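Local coordinates for protein glycerophosphodiester phosphodiesterase (Cytophaga hutchinsonii ATCC 33406, PDB 3CH0) that belongs to the glycerophosphoryl diester phosphodiesterase family, whose members are built on a TIM-barrel fold, at residues A27-A32 with T38-D43; K31-G36 with E122-L127; D43-K48 with V53-T58. One frame throughout, in Å; residues are numbered along the deposited sequence.

Interaction 1: A27-A32 with T38-D43; sequences AAFTKA and TTLEFD
F29 and A32 of the helix rest on L40 and F42 of the strand that follows it, the helix-on-strand packing of a beta-alpha-beta unit in a TIM barrel. The short axes of 27-32 and 39-43 pass 9.2 Å apart and run nearly antiparallel, at 157°, as expected where a helix returns across the sheet before the chain re-enters it. F29 shows how one side chain can span three strand residues. Its CB lies 4.1 Å from L40 CD1. With CG anti to the carbonyl carbon (chi1 -61°), the ring reaches along the strand in its N-to-C direction: CD1 comes up to L40 CB, and CE1 sets the ring edge against the carbonyl of E41, 3.7 Å from E41 O and close to the ring plane. The F42 ring is turned almost perpendicular to it, planes 87° apart, in an oblique pairing. L40 fills the near end of the contact, its CD2 placed 3.8 Å from A32 CB and equally close to the backbone oxygen of F29. The E41 side chain leaves the backbone away from the helix; its carboxylate bonds Q174 NE2 and the backbone N of R15. At the far end, the ring tip of F29 meets the strand, with CZ 3.6 Å from F42 CB.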
ATOM      1  N   ALA A  27       9.912   9.363  -6.149  1.00 10.93           N
ATOM      2  CA  ALA A  27      10.066   9.125  -7.604  1.00 10.60           C
ATOM      3  C   ALA A  27       8.981   8.178  -8.132  1.00 11.47           C
ATOM      4  O   ALA A  27       8.369   8.449  -9.163  1.00 11.47           O
ATOM      5  CB  ALA A  27      11.447   8.592  -7.937  1.00 13.60           C
ATOM      6  N   ALA A  28       8.751   7.060  -7.439  1.00 10.56           N
ATOM      7  CA  ALA A  28       7.731   6.125  -7.875  1.00 10.40           C
ATOM      8  C   ALA A  28       6.335   6.734  -7.880  1.00  9.23           C
ATOM      9  O   ALA A  28       5.530   6.515  -8.789  1.00 11.05           O
ATOM     10  CB  ALA A  28       7.742   4.810  -6.987  1.00 11.24           C
ATOM     11  N   PHE A  29       6.025   7.489  -6.826  1.00  8.82           N
ATOM     12  CA  PHE A  29       4.704   8.096  -6.759  1.00 10.82           C
ATOM     13  C   PHE A  29       4.522   9.130  -7.854  1.00 10.76           C
ATOM     14  O   PHE A  29       3.468   9.218  -8.438  1.00 11.00           O
ATOM     15  CB  PHE A  29       4.374   8.716  -5.429  1.00 10.91           C
ATOM     16  CG  PHE A  29       4.385   7.701  -4.309  1.00 11.52           C
ATOM     17  CD1 PHE A  29       3.533   6.627  -4.362  1.00 10.58           C
ATOM     18  CD2 PHE A  29       5.256   7.812  -3.237  1.00 10.69           C
ATOM     19  CE1 PHE A  29       3.539   5.670  -3.362  1.00  9.94           C
ATOM     20  CE2 PHE A  29       5.271   6.830  -2.223  1.00 12.44           C
ATOM     21  CZ  PHE A  29       4.408   5.767  -2.342  1.00  9.18           C
ATOM     22  N   THR A  30       5.553   9.894  -8.128  1.00 10.78           N
ATOM     23  CA  THR A  30       5.479  10.921  -9.195  1.00 12.65           C
ATOM     24  C   THR A  30       5.302  10.297 -10.560  1.00 11.12           C
ATOM     25  O   THR A  30       4.447  10.705 -11.308  1.00 12.74           O
ATOM     26  CB  THR A  30       6.747  11.776  -9.183  1.00 12.88           C
ATOM     27  OG1 THR A  30       6.964  12.355  -7.877  1.00 13.16           O
ATOM     28  CG2 THR A  30       6.652  12.905 -10.251  1.00 14.62           C
ATOM     29  N   LYS A  31       6.046   9.222 -10.847  1.00  9.19           N
ATOM     30  CA  LYS A  31       5.859   8.466 -12.075  1.00 10.55           C
ATOM     31  C   LYS A  31       4.435   7.937 -12.201  1.00 11.07           C
ATOM     32  O   LYS A  31       3.827   8.034 -13.273  1.00 12.46           O
ATOM     33  CB  LYS A  31       6.885   7.327 -12.134  1.00 13.18           C
ATOM     34  CG  LYS A  31       6.709   6.332 -13.262  1.00 17.37           C
ATOM     35  CD  LYS A  31       7.016   6.861 -14.588  1.00 17.62           C
ATOM     36  CE  LYS A  31       6.908   5.739 -15.623  1.00 24.81           C
ATOM     37  NZ  LYS A  31       7.042   6.289 -17.005  1.00 26.74           N
ATOM     38  N   ALA A  32       3.901   7.313 -11.144  1.00  9.91           N
ATOM     39  CA  ALA A  32       2.561   6.760 -11.235  1.00  9.06           C
ATOM     40  C   ALA A  32       1.544   7.888 -11.478  1.00 10.38           C
ATOM     41  O   ALA A  32       0.577   7.698 -12.228  1.00 12.96           O
ATOM     42  CB  ALA A  32       2.233   5.969  -9.928  1.00 12.25           C
ATOM     43  N   THR A  38      -5.244   5.886 -11.035  1.00 11.10           N
ATOM     44  CA  THR A  38      -6.341   6.397 -10.271  1.00 10.02           C
ATOM     45  C   THR A  38      -5.892   6.663  -8.809  1.00 10.33           C
ATOM     46  O   THR A  38      -6.327   7.624  -8.166  1.00 11.92           O
ATOM     47  CB  THR A  38      -7.454   5.339 -10.217  1.00 12.61           C
ATOM     48  OG1 THR A  38      -7.716   4.804 -11.505  1.00 15.60           O
ATOM     49  CG2 THR A  38      -8.719   5.933  -9.540  1.00 14.60           C
ATOM     50  N   THR A  39      -5.046   5.761  -8.301  1.00 10.87           N
ATOM     51  CA  THR A  39      -4.722   5.662  -6.873  1.00 10.04           C
ATOM     52  C   THR A  39      -3.254   5.325  -6.678  1.00  9.25           C
ATOM     53  O   THR A  39      -2.701   4.450  -7.395  1.00 10.85           O
ATOM     54  CB  THR A  39      -5.547   4.523  -6.273  1.00  9.11           C
ATOM     55  OG1 THR A  39      -6.949   4.804  -6.477  1.00 10.57           O
ATOM     56  CG2 THR A  39      -5.324   4.309  -4.742  1.00 13.12           C
ATOM     57  N   LEU A  40      -2.646   6.028  -5.739  1.00 10.03           N
ATOM     58  CA  LEU A  40      -1.313   5.660  -5.263  1.00  8.42           C
ATOM     59  C   LEU A  40      -1.550   4.693  -4.098  1.00  8.71           C
ATOM     60  O   LEU A  40      -2.230   5.053  -3.137  1.00  9.58           O
ATOM     61  CB  LEU A  40      -0.574   6.872  -4.761  1.00  9.60           C
ATOM     62  CG  LEU A  40      -0.416   8.040  -5.772  1.00  9.56           C
ATOM     63  CD1 LEU A  40       0.289   9.227  -5.087  1.00 11.00           C
ATOM     64  CD2 LEU A  40       0.384   7.553  -6.967  1.00 10.52           C
ATOM     65  N   GLU A  41      -0.962   3.518  -4.186  1.00  8.75           N
ATOM     66  CA  GLU A  41      -1.007   2.509  -3.156  1.00  7.93           C
ATOM     67  C   GLU A  41       0.360   2.498  -2.417  1.00  8.01           C
ATOM     68  O   GLU A  41       1.434   2.652  -3.025  1.00  8.49           O
ATOM     69  CB  GLU A  41      -1.350   1.142  -3.744  1.00  9.34           C
ATOM     70  CG  GLU A  41      -1.597   0.022  -2.732  1.00 11.67           C
ATOM     71  CD  GLU A  41      -0.366  -0.527  -2.058  1.00 11.12           C
ATOM     72  OE1 GLU A  41       0.794  -0.408  -2.544  1.00 11.07           O
ATOM     73  OE2 GLU A  41      -0.511  -1.177  -0.993  1.00 12.24           O
ATOM     74  N   PHE A  42       0.353   2.372  -1.095  1.00  9.10           N
ATOM     75  CA  PHE A  42       1.594   2.489  -0.356  1.00  8.79           C
ATOM     76  C   PHE A  42       1.372   1.995   1.062  1.00 10.13           C
ATOM     77  O   PHE A  42       0.271   1.709   1.468  1.00  9.40           O
ATOM     78  CB  PHE A  42       2.097   3.945  -0.322  1.00  8.70           C
ATOM     79  CG  PHE A  42       1.030   4.901   0.130  1.00  7.78           C
ATOM     80  CD1 PHE A  42       0.133   5.441  -0.773  1.00  8.66           C
ATOM     81  CD2 PHE A  42       0.906   5.268   1.485  1.00  8.72           C
ATOM     82  CE1 PHE A  42      -0.884   6.253  -0.377  1.00  9.21           C
ATOM     83  CE2 PHE A  42      -0.129   6.071   1.912  1.00  9.76           C
ATOM     84  CZ  PHE A  42      -1.017   6.574   0.984  1.00  9.25           C
ATOM     85  N   ASP A  43       2.469   1.903   1.808  1.00  9.69           N
ATOM     86  CA  ASP A  43       2.545   1.266   3.124  1.00  9.67           C
ATOM     87  C   ASP A  43       3.085   2.260   4.119  1.00 10.75           C
ATOM     88  O   ASP A  43       3.922   3.088   3.774  1.00  9.48           O
ATOM     89  CB  ASP A  43       3.524   0.138   2.993  1.00  8.98           C
ATOM     90  CG  ASP A  43       3.188  -0.796   1.869  1.00 10.47           C
ATOM     91  OD1 ASP A  43       2.120  -1.413   1.962  1.00  9.90           O
ATOM     92  OD2 ASP A  43       3.991  -1.013   0.924  1.00 11.36           O
TER

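Interaction 2: K31-G36 with E122-L127; sequences KALLLG and ETAEKL
L33 reaches from helix 26-35 to A124 and L127 of helix 117-127, and these three residues make up the contact between two helices on the outside of the barrel. L33 has the largest share of the buried surface. Its CD1 branch enters the angle between the two partners, 3.7 Å from L127 CD1 and 3.9 Å from A124 CA, while CD2 lies over the backbone of A124, 4.0 Å from A124 O. L33 CG sits beside its own backbone N (chi1 -87°), and chi2, at 144°, is off the usual staggered value, which may reflect the methyls' fit against the neighbouring helix. A124 presents little bulk, and this lets L33 come down to its main chain; its CB is 4.1 Å from L33 CD1. A124 also packs on L40 of strand 39-46, beneath the two helices. L127, one turn further along, crosses L33 obliquely and touches it through a single methyl on the more exposed side; it also packs on T30. No hydrogen bond links the two segments. The association therefore rests on methyls against methyls and the A124 backbone, a modest apolar contact, shielded at A124 and still open to solvent on the L127 side.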
ATOM      1  N   LYS A  31       6.046   9.222 -10.847  1.00  9.19           N
ATOM      2  CA  LYS A  31       5.859   8.466 -12.075  1.00 10.55           C
ATOM      3  C   LYS A  31       4.435   7.937 -12.201  1.00 11.07           C
ATOM      4  O   LYS A  31       3.827   8.034 -13.273  1.00 12.46           O
ATOM      5  CB  LYS A  31       6.885   7.327 -12.134  1.00 13.18           C
ATOM      6  CG  LYS A  31       6.709   6.332 -13.262  1.00 17.37           C
ATOM      7  CD  LYS A  31       7.016   6.861 -14.588  1.00 17.62           C
ATOM      8  CE  LYS A  31       6.908   5.739 -15.623  1.00 24.81           C
ATOM      9  NZ  LYS A  31       7.042   6.289 -17.005  1.00 26.74           N
ATOM     10  N   ALA A  32       3.901   7.313 -11.144  1.00  9.91           N
ATOM     11  CA  ALA A  32       2.561   6.760 -11.235  1.00  9.06           C
ATOM     12  C   ALA A  32       1.544   7.888 -11.478  1.00 10.38           C
ATOM     13  O   ALA A  32       0.577   7.698 -12.228  1.00 12.96           O
ATOM     14  CB  ALA A  32       2.233   5.969  -9.928  1.00 12.25           C
ATOM     15  N   LEU A  33       1.723   9.017 -10.805  1.00 12.97           N
ATOM     16  CA  LEU A  33       0.838  10.177 -10.957  1.00 17.39           C
ATOM     17  C   LEU A  33       0.843  10.631 -12.425  1.00 17.88           C
ATOM     18  O   LEU A  33      -0.208  10.760 -13.059  1.00 19.02           O
ATOM     19  CB  LEU A  33       1.347  11.331 -10.088  1.00 18.24           C
ATOM     20  CG  LEU A  33       0.924  11.453  -8.634  1.00 28.05           C
ATOM     21  CD1 LEU A  33       2.100  12.018  -7.742  1.00 22.48           C
ATOM     22  CD2 LEU A  33      -0.308  12.331  -8.498  1.00 18.98           C
ATOM     23  N   LEU A  34       2.036  10.750 -12.966  1.00 15.26           N
ATOM     24  CA  LEU A  34       2.187  11.226 -14.344  1.00 15.48           C
ATOM     25  C   LEU A  34       1.680  10.206 -15.343  1.00 17.28           C
ATOM     26  O   LEU A  34       1.236  10.593 -16.434  1.00 17.21           O
ATOM     27  CB  LEU A  34       3.618  11.574 -14.625  1.00 15.91           C
ATOM     28  CG  LEU A  34       4.165  12.795 -13.886  1.00 23.16           C
ATOM     29  CD1 LEU A  34       5.633  12.974 -14.150  1.00 26.47           C
ATOM     30  CD2 LEU A  34       3.407  14.051 -14.248  1.00 25.89           C
ATOM     31  N   LEU A  35       1.754   8.910 -15.037  1.00 13.74           N
ATOM     32  CA  LEU A  35       1.215   7.891 -15.925  1.00 12.39           C
ATOM     33  C   LEU A  35      -0.278   7.988 -15.981  1.00 13.87           C
ATOM     34  O   LEU A  35      -0.879   7.615 -17.008  1.00 17.11           O
ATOM     35  CB  LEU A  35       1.596   6.487 -15.423  1.00 13.86           C
ATOM     36  CG  LEU A  35       2.956   5.887 -15.726  1.00 17.82           C
ATOM     37  CD1 LEU A  35       3.145   4.507 -15.004  1.00 16.32           C
ATOM     38  CD2 LEU A  35       3.197   5.710 -17.214  1.00 19.34           C
ATOM     39  N   GLY A  36      -0.883   8.431 -14.876  1.00 13.23           N
ATOM     40  CA  GLY A  36      -2.304   8.594 -14.791  1.00 14.85           C
ATOM     41  C   GLY A  36      -3.041   7.573 -13.965  1.00 15.23           C
ATOM     42  O   GLY A  36      -4.250   7.385 -14.151  1.00 15.16           O
ATOM     43  N   GLU A 122       1.976  15.903   0.037  0.50 14.51           N
ATOM     44  CA  GLU A 122       2.205  17.273  -0.443  0.50 15.05           C
ATOM     45  C   GLU A 122       2.688  17.235  -1.903  0.50 16.87           C
ATOM     46  O   GLU A 122       2.364  18.143  -2.667  0.50 17.39           O
ATOM     47  CB  GLU A 122       3.064  18.089   0.546  0.50 14.94           C
ATOM     48  CG  GLU A 122       2.280  18.417   1.873  0.50 15.28           C
ATOM     49  CD  GLU A 122       3.140  19.068   2.977  0.50 16.12           C
ATOM     50  OE1 GLU A 122       4.306  19.401   2.684  0.50 22.78           O
ATOM     51  OE2 GLU A 122       2.658  19.218   4.135  0.50 20.84           O
ATOM     52  N   THR A 123       3.401  16.178  -2.307  1.00 15.12           N
ATOM     53  CA  THR A 123       3.791  15.964  -3.694  1.00 16.62           C
ATOM     54  C   THR A 123       2.581  15.645  -4.564  1.00 15.92           C
ATOM     55  O   THR A 123       2.383  16.244  -5.635  1.00 16.53           O
ATOM     56  CB  THR A 123       4.849  14.802  -3.839  1.00 18.20           C
ATOM     57  OG1 THR A 123       6.035  15.153  -3.127  1.00 21.58           O
ATOM     58  CG2 THR A 123       5.173  14.460  -5.317  1.00 21.26           C
ATOM     59  N   ALA A 124       1.786  14.662  -4.166  1.00 14.03           N
ATOM     60  CA  ALA A 124       0.657  14.223  -4.924  1.00 12.95           C
ATOM     61  C   ALA A 124      -0.391  15.340  -5.060  1.00 14.12           C
ATOM     62  O   ALA A 124      -0.949  15.530  -6.132  1.00 14.92           O
ATOM     63  CB  ALA A 124       0.045  12.960  -4.293  1.00 13.41           C
ATOM     64  N   GLU A 125      -0.691  16.019  -3.953  1.00 14.45           N
ATOM     65  CA  GLU A 125      -1.698  17.068  -3.989  1.00 14.34           C
ATOM     66  C   GLU A 125      -1.282  18.229  -4.876  1.00 16.82           C
ATOM     67  O   GLU A 125      -2.160  18.873  -5.452  1.00 17.92           O
ATOM     68  CB  GLU A 125      -1.992  17.586  -2.588  1.00 14.49           C
ATOM     69  CG  GLU A 125      -2.727  16.550  -1.744  1.00 13.58           C
ATOM     70  CD  GLU A 125      -4.074  16.164  -2.318  1.00 15.03           C
ATOM     71  OE1 GLU A 125      -4.979  17.047  -2.361  1.00 16.70           O
ATOM     72  OE2 GLU A 125      -4.289  14.981  -2.756  1.00 14.61           O
ATOM     73  N   LYS A 126       0.013  18.536  -4.913  1.00 17.12           N
ATOM     74  CA  LYS A 126       0.468  19.637  -5.828  1.00 15.54           C
ATOM     75  C   LYS A 126       0.201  19.251  -7.282  1.00 19.28           C
ATOM     76  O   LYS A 126      -0.104  20.119  -8.139  1.00 21.28           O
ATOM     77  CB  LYS A 126       1.962  19.900  -5.639  1.00 17.77           C
ATOM     78  CG  LYS A 126       2.520  20.994  -6.556  1.00 27.34           C
ATOM     79  N   LEU A 127       0.336  17.974  -7.603  1.00 16.80           N
ATOM     80  CA  LEU A 127       0.202  17.503  -8.968  1.00 16.22           C
ATOM     81  C   LEU A 127      -1.232  17.221  -9.357  1.00 19.94           C
ATOM     82  O   LEU A 127      -1.565  17.324 -10.535  1.00 20.95           O
ATOM     83  CB  LEU A 127       1.020  16.255  -9.194  1.00 15.71           C
ATOM     84  CG  LEU A 127       2.544  16.479  -9.146  1.00 16.03           C
ATOM     85  CD1 LEU A 127       3.396  15.154  -9.101  1.00 21.87           C
ATOM     86  CD2 LEU A 127       2.935  17.348 -10.401  1.00 23.53           C
TER

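Interaction 3: D43-K48 with V53-T58; sequences DLVISK and VVSHDT
The D43 carboxylate runs alongside the H56 ring, yet the two share no hydrogen bond. D43 OD2 meets the ring edge at H56 CD2, 3.5 Å away, and the two planes stand 81° apart. Each polar end is held by another partner: D43 OD2 by N24, H56 ND1 by D57 OD2 at 2.7 Å, and H56 NE2 by a bound citric acid molecule. The pair sits beside a short antiparallel beta hairpin. V45 and V53 form its hydrogen-bonded pair, V45 N to V53 O and V53 N to V45 O each spanning 2.9 Å, the first nearly straight at 173°. L44 faces V54 as the non-hydrogen-bonded pair. S55 N adds a more bent bond to D43 O before the chain turns away. V45 fills the inside of that turn: its CG1 lies 3.8 Å from T58 CG2 and close to the carbonyl oxygens of S55 and D57, while CG2 packs on S55 CB. The turn is itself tied by S55 OG to D57 O at 2.7 Å. Main-chain bonds thus fix the register of the hairpin, while the D57 bond probably limits rotation of the H56 ring, leaving NE2 directed at the bound citric acid.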
ATOM      1  N   ASP A  43       2.469   1.903   1.808  1.00  9.69           N
ATOM      2  CA  ASP A  43       2.545   1.266   3.124  1.00  9.67           C
ATOM      3  C   ASP A  43       3.085   2.260   4.119  1.00 10.75           C
ATOM      4  O   ASP A  43       3.922   3.088   3.774  1.00  9.48           O
ATOM      5  CB  ASP A  43       3.524   0.138   2.993  1.00  8.98           C
ATOM      6  CG  ASP A  43       3.188  -0.796   1.869  1.00 10.47           C
ATOM      7  OD1 ASP A  43       2.120  -1.413   1.962  1.00  9.90           O
ATOM      8  OD2 ASP A  43       3.991  -1.013   0.924  1.00 11.36           O
ATOM      9  N   LEU A  44       2.574   2.197   5.359  1.00  9.10           N
ATOM     10  CA  LEU A  44       2.919   3.143   6.401  1.00 10.19           C
ATOM     11  C   LEU A  44       3.380   2.467   7.668  1.00  8.66           C
ATOM     12  O   LEU A  44       2.797   1.461   8.130  1.00  9.21           O
ATOM     13  CB  LEU A  44       1.740   4.048   6.742  1.00  9.17           C
ATOM     14  CG  LEU A  44       1.060   4.777   5.573  1.00 10.61           C
ATOM     15  CD1 LEU A  44      -0.249   5.476   5.952  1.00 12.22           C
ATOM     16  CD2 LEU A  44       2.054   5.781   4.977  1.00 11.95           C
ATOM     17  N   VAL A  45       4.463   3.039   8.197  1.00 10.36           N
ATOM     18  CA  VAL A  45       5.062   2.649   9.485  1.00  8.35           C
ATOM     19  C   VAL A  45       5.388   3.928  10.260  1.00 10.57           C
ATOM     20  O   VAL A  45       5.138   5.031   9.764  1.00 11.21           O
ATOM     21  CB  VAL A  45       6.227   1.700   9.342  1.00  9.82           C
ATOM     22  CG1 VAL A  45       5.872   0.496   8.418  1.00  9.23           C
ATOM     23  CG2 VAL A  45       7.477   2.496   8.826  1.00 10.83           C
ATOM     24  N   ILE A  46       5.833   3.754  11.512  1.00 10.49           N
ATOM     25  CA  ILE A  46       6.131   4.870  12.440  1.00 10.86           C
ATOM     26  C   ILE A  46       7.595   4.832  12.899  1.00 10.20           C
ATOM     27  O   ILE A  46       8.103   3.777  13.201  1.00 12.34           O
ATOM     28  CB  ILE A  46       5.235   4.790  13.675  1.00 12.11           C
ATOM     29  CG1 ILE A  46       3.738   4.631  13.267  1.00 11.30           C
ATOM     30  CG2 ILE A  46       5.381   6.067  14.558  1.00 12.61           C
ATOM     31  CD1 ILE A  46       3.135   5.737  12.425  1.00 11.39           C
ATOM     32  N   SER A  47       8.247   5.997  12.842  1.00 11.37           N
ATOM     33  CA  SER A  47       9.600   6.142  13.351  1.00 12.39           C
ATOM     34  C   SER A  47       9.556   6.266  14.882  1.00 15.64           C
ATOM     35  O   SER A  47       8.496   6.494  15.468  1.00 14.95           O
ATOM     36  CB  SER A  47      10.264   7.406  12.793  1.00 12.59           C
ATOM     37  OG  SER A  47       9.582   8.586  13.224  1.00 13.09           O
ATOM     38  N   LYS A  48      10.737   6.134  15.487  1.00 15.97           N
ATOM     39  CA  LYS A  48      10.901   6.382  16.957  1.00 13.84           C
ATOM     40  C   LYS A  48      10.288   7.674  17.417  1.00 15.73           C
ATOM     41  O   LYS A  48       9.662   7.716  18.484  1.00 18.26           O
ATOM     42  CB  LYS A  48      12.355   6.330  17.322  1.00 14.89           C
ATOM     43  CG  LYS A  48      12.620   6.452  18.829  1.00 19.42           C
ATOM     44  CD  LYS A  48      14.063   6.080  19.112  1.00 27.71           C
ATOM     45  CE  LYS A  48      14.428   6.400  20.562  1.00 34.86           C
ATOM     46  NZ  LYS A  48      15.924   6.463  20.692  1.00 47.73           N
ATOM     47  N   VAL A  53       6.132   7.247   8.243  1.00 11.57           N
ATOM     48  CA  VAL A  53       7.077   6.987   7.182  1.00 11.39           C
ATOM     49  C   VAL A  53       6.468   6.025   6.159  1.00 10.99           C
ATOM     50  O   VAL A  53       5.776   5.042   6.538  1.00  9.31           O
ATOM     51  CB  VAL A  53       8.346   6.372   7.757  1.00 11.35           C
ATOM     52  CG1 VAL A  53       9.445   6.102   6.664  1.00 12.36           C
ATOM     53  CG2 VAL A  53       8.955   7.259   8.884  1.00 13.03           C
ATOM     54  N   VAL A  54       6.682   6.301   4.875  1.00  9.36           N
ATOM     55  CA  VAL A  54       6.227   5.397   3.816  1.00  9.27           C
ATOM     56  C   VAL A  54       7.225   4.265   3.657  1.00 11.25           C
ATOM     57  O   VAL A  54       8.392   4.502   3.339  1.00 10.98           O
ATOM     58  CB  VAL A  54       6.017   6.109   2.463  1.00  9.59           C
ATOM     59  CG1 VAL A  54       5.300   5.180   1.444  1.00  9.82           C
ATOM     60  CG2 VAL A  54       5.191   7.373   2.621  1.00 10.95           C
ATOM     61  N   SER A  55       6.818   3.033   4.006  1.00 10.03           N
ATOM     62  CA  SER A  55       7.699   1.889   4.007  1.00 10.09           C
ATOM     63  C   SER A  55       6.882   0.609   4.090  1.00 11.06           C
ATOM     64  O   SER A  55       5.964   0.530   4.900  1.00 10.98           O
ATOM     65  CB  SER A  55       8.614   1.946   5.242  1.00 11.24           C
ATOM     66  OG  SER A  55       9.553   0.905   5.182  1.00 10.07           O
ATOM     67  N   HIS A  56       7.243  -0.372   3.278  1.00  9.88           N
ATOM     68  CA  HIS A  56       6.551  -1.679   3.315  1.00 11.94           C
ATOM     69  C   HIS A  56       6.774  -2.427   4.611  1.00 10.80           C
ATOM     70  O   HIS A  56       5.906  -3.180   5.080  1.00 10.85           O
ATOM     71  CB  HIS A  56       7.004  -2.564   2.149  1.00 10.60           C
ATOM     72  CG  HIS A  56       6.317  -3.876   2.124  1.00  8.95           C
ATOM     73  ND1 HIS A  56       6.885  -5.025   2.639  1.00 11.95           N
ATOM     74  CD2 HIS A  56       5.050  -4.206   1.778  1.00 10.36           C
ATOM     75  CE1 HIS A  56       6.006  -6.014   2.539  1.00 11.88           C
ATOM     76  NE2 HIS A  56       4.879  -5.536   2.034  1.00 10.65           N
ATOM     77  N   ASP A  57       7.954  -2.275   5.202  1.00 11.06           N
ATOM     78  CA  ASP A  57       8.359  -2.983   6.438  1.00 12.14           C
ATOM     79  C   ASP A  57       8.742  -1.988   7.493  1.00 11.17           C
ATOM     80  O   ASP A  57       9.125  -0.840   7.219  1.00 10.49           O
ATOM     81  CB  ASP A  57       9.475  -3.969   6.141  1.00 14.06           C
ATOM     82  CG  ASP A  57       8.972  -5.145   5.329  1.00 18.09           C
ATOM     83  OD1 ASP A  57       8.315  -6.092   5.900  1.00 18.80           O
ATOM     84  OD2 ASP A  57       9.137  -5.093   4.091  1.00 14.91           O
ATOM     85  N   THR A  58       8.663  -2.435   8.742  1.00 11.52           N
ATOM     86  CA  THR A  58       9.119  -1.689   9.888  1.00 10.59           C
ATOM     87  C   THR A  58      10.639  -1.749  10.062  1.00 11.37           C
ATOM     88  O   THR A  58      11.104  -1.275  11.079  1.00 11.37           O
ATOM     89  CB  THR A  58       8.442  -2.155  11.173  1.00 12.22           C
ATOM     90  OG1 THR A  58       8.737  -3.539  11.348  1.00 12.28           O
ATOM     91  CG2 THR A  58       6.919  -1.989  11.041  1.00 13.72           C
TER

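In the fold
The three contacts show how chemistry follows position in a barrel. Interactions 1 and 3 are buried and share strand 39-46, meeting where V54 CG1 packs against F29 CZ and F42 CB. Interaction 2 lies further out and is only partly buried. Interactions 1 and 2 both use helix 26-35 and are continuous through L40 CD1, which touches A124 CB at 3.8 Å, so one strand leucine joins both helices. Neither of these two has a hydrogen bond across it: the first mixes aromatic and aliphatic packing, the second sets aliphatic side chains on side chains and backbone. Interaction 3 differs in pairing backbones in a hairpin; its H56, like E41 of interaction 1, reaches the bound citric acid.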